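Local structure of nuclease (Salmonella phage SETP3, 4QBN) at residues A[32-36]-A[47-51]. The protein probably cleaves nucleic acids as a magnesium-dependent nuclease with a VRR-NUC domain, hydrolysing phosphodiester bonds. Residues are numbered along the deposited sequence; the frame is centred on the assembly and turned at random.
Sequences GAPDL and FVEVK. With SO4 (sulfate ion), chain C.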
loop_
_atom_site.group_PDB
_atom_site.type_symbol
_atom_site.label_atom_id
_atom_site.label_comp_id
_atom_site.label_asym_id
_atom_site.label_seq_id
_atom_site.Cartn_x
_atom_site.Cartn_y
_atom_site.Cartn_z
ATOM N N GLY A 32 3.926 -0.653 -12.228
ATOM C CA GLY A 32 4.845 -1.464 -11.437
ATOM C C GLY A 32 4.346 -1.747 -10.038
ATOM O O GLY A 32 5.068 -2.357 -9.275
ATOM N N ALA A 33 3.130 -1.322 -9.714
ATOM C CA ALA A 33 2.603 -1.575 -8.349
ATOM C C ALA A 33 2.422 -3.083 -8.109
ATOM O O ALA A 33 1.989 -3.807 -8.990
ATOM C CB ALA A 33 1.251 -0.879 -8.194
ATOM N N PRO A 34 2.722 -3.569 -6.907
ATOM C CA PRO A 34 2.411 -4.983 -6.602
ATOM C C PRO A 34 0.926 -5.311 -6.837
ATOM O O PRO A 34 0.046 -4.473 -6.617
ATOM C CB PRO A 34 2.732 -5.074 -5.089
ATOM C CG PRO A 34 3.934 -4.096 -4.948
ATOM C CD PRO A 34 3.586 -2.928 -5.896
ATOM N N ASP A 35 0.633 -6.530 -7.294
ATOM C CA ASP A 35 -0.769 -6.876 -7.614
ATOM C C ASP A 35 -1.697 -6.731 -6.421
ATOM O O ASP A 35 -2.866 -6.269 -6.586
ATOM C CB ASP A 35 -0.872 -8.314 -8.143
ATOM C CG ASP A 35 -0.175 -8.480 -9.459
ATOM O OD1 ASP A 35 -0.396 -7.574 -10.306
ATOM O OD2 ASP A 35 0.576 -9.484 -9.642
ATOM N N LEU A 36 -1.246 -7.176 -5.236
ATOM C CA LEU A 36 -2.127 -7.159 -4.062
ATOM C C LEU A 36 -1.542 -6.383 -2.907
ATOM O O LEU A 36 -0.334 -6.497 -2.615
ATOM C CB LEU A 36 -2.378 -8.598 -3.563
ATOM C CG LEU A 36 -3.069 -9.546 -4.525
ATOM C CD1 LEU A 36 -3.187 -10.930 -3.881
ATOM C CD2 LEU A 36 -4.528 -9.040 -4.822
ATOM N N PHE A 47 2.927 -6.786 0.448
ATOM C CA PHE A 47 2.629 -6.465 -0.939
ATOM C C PHE A 47 2.915 -7.746 -1.673
ATOM O O PHE A 47 3.996 -8.294 -1.548
ATOM C CB PHE A 47 3.591 -5.361 -1.405
ATOM C CG PHE A 47 3.358 -4.066 -0.659
ATOM C CD1 PHE A 47 2.369 -3.187 -1.121
ATOM C CD2 PHE A 47 4.094 -3.750 0.456
ATOM C CE1 PHE A 47 2.125 -2.008 -0.425
ATOM C CE2 PHE A 47 3.866 -2.567 1.180
ATOM C CZ PHE A 47 2.857 -1.679 0.707
ATOM N N VAL A 48 1.956 -8.218 -2.432
ATOM C CA VAL A 48 2.115 -9.545 -3.051
ATOM C C VAL A 48 1.932 -9.477 -4.565
ATOM O O VAL A 48 0.916 -8.989 -5.056
ATOM C CB VAL A 48 1.094 -10.546 -2.446
ATOM C CG1 VAL A 48 1.231 -11.916 -3.173
ATOM C CG2 VAL A 48 1.410 -10.703 -0.963
ATOM N N GLU A 49 2.913 -10.002 -5.323
ATOM C CA GLU A 49 2.817 -9.992 -6.758
ATOM C C GLU A 49 2.422 -11.405 -7.164
ATOM O O GLU A 49 2.984 -12.330 -6.634
ATOM C CB GLU A 49 4.189 -9.644 -7.351
ATOM C CG GLU A 49 4.174 -9.685 -8.876
ATOM C CD GLU A 49 3.564 -8.405 -9.542
ATOM O OE1 GLU A 49 3.162 -7.464 -8.813
ATOM O OE2 GLU A 49 3.441 -8.365 -10.798
ATOM N N VAL A 50 1.456 -11.583 -8.056
ATOM C CA VAL A 50 1.030 -12.928 -8.394
ATOM C C VAL A 50 1.337 -13.251 -9.842
ATOM O O VAL A 50 1.020 -12.444 -10.731
ATOM C CB VAL A 50 -0.482 -13.093 -8.143
ATOM C CG1 VAL A 50 -0.896 -14.509 -8.525
ATOM C CG2 VAL A 50 -0.802 -12.769 -6.704
ATOM N N LYS A 51 1.960 -14.408 -10.094
ATOM C CA LYS A 51 2.302 -14.819 -11.453
ATOM C C LYS A 51 1.608 -16.121 -11.832
ATOM O O LYS A 51 1.051 -16.822 -10.989
ATOM C CB LYS A 51 3.813 -15.020 -11.583
ATOM C CG LYS A 51 4.645 -13.757 -11.221
ATOM C CD LYS A 51 4.158 -12.494 -11.971
ATOM C CE LYS A 51 4.691 -12.577 -13.367
ATOM N NZ LYS A 51 4.533 -11.388 -14.284
HETATM S S SO4 C . 2.089 -3.431 -14.250
HETATM O O1 SO4 C . 2.385 -3.579 -15.683
HETATM O O2 SO4 C . 1.648 -2.045 -14.041
HETATM O O3 SO4 C . 1.063 -4.388 -13.839
HETATM O O4 SO4 C . 3.278 -3.712 -13.460
HETATM O O HOH W 1 4.965 -5.356 -9.100
#
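Asp-35 lays its carboxylate over that of Glu-49, the two planes stacked and 26° apart, with Asp-35 OD2 only 3.2 Å from Glu-49 CD. Pro-34 and Asp-35, together with Glu-49, Val-50 and Lys-51, fit the PD-(D/E)XK nuclease signature (here PD...EVK), consistent with the two acids binding magnesium as in relatives of this superfamily. Backbone N-H groups fix both acids. Asp-35 OD2 takes the Val-50 N-H through its anti lone pair, at 2.8 Å and nearly straight (164°). Glu-49 bends at chi2 (80°), which swings its end back toward the loop, where OE1 receives Asp-35 N at 3.1 Å from above the carboxylate plane, a more bent bond. A water donates to both Glu-49 OE1 and Gly-32 O, tying the acid to the loop backbone at Gly-32. Beside the acids, Leu-36 and Val-48 form an antiparallel hydrogen-bonded pair (Leu-36 N to Val-48 O 2.8 Å, Val-48 N to Leu-36 O 2.9 Å), and Asp-35 with Leu-36 opposite Val-48 makes a classic beta bulge. Pro-34 CG packs on Phe-47 CB at 3.8 Å. Leu-36 and Val-50 reach helix 3-17, whereas Glu-49 touches helix 60-71; strand 44-50 runs between strands 36-40 and 75-79 of the mixed sheet.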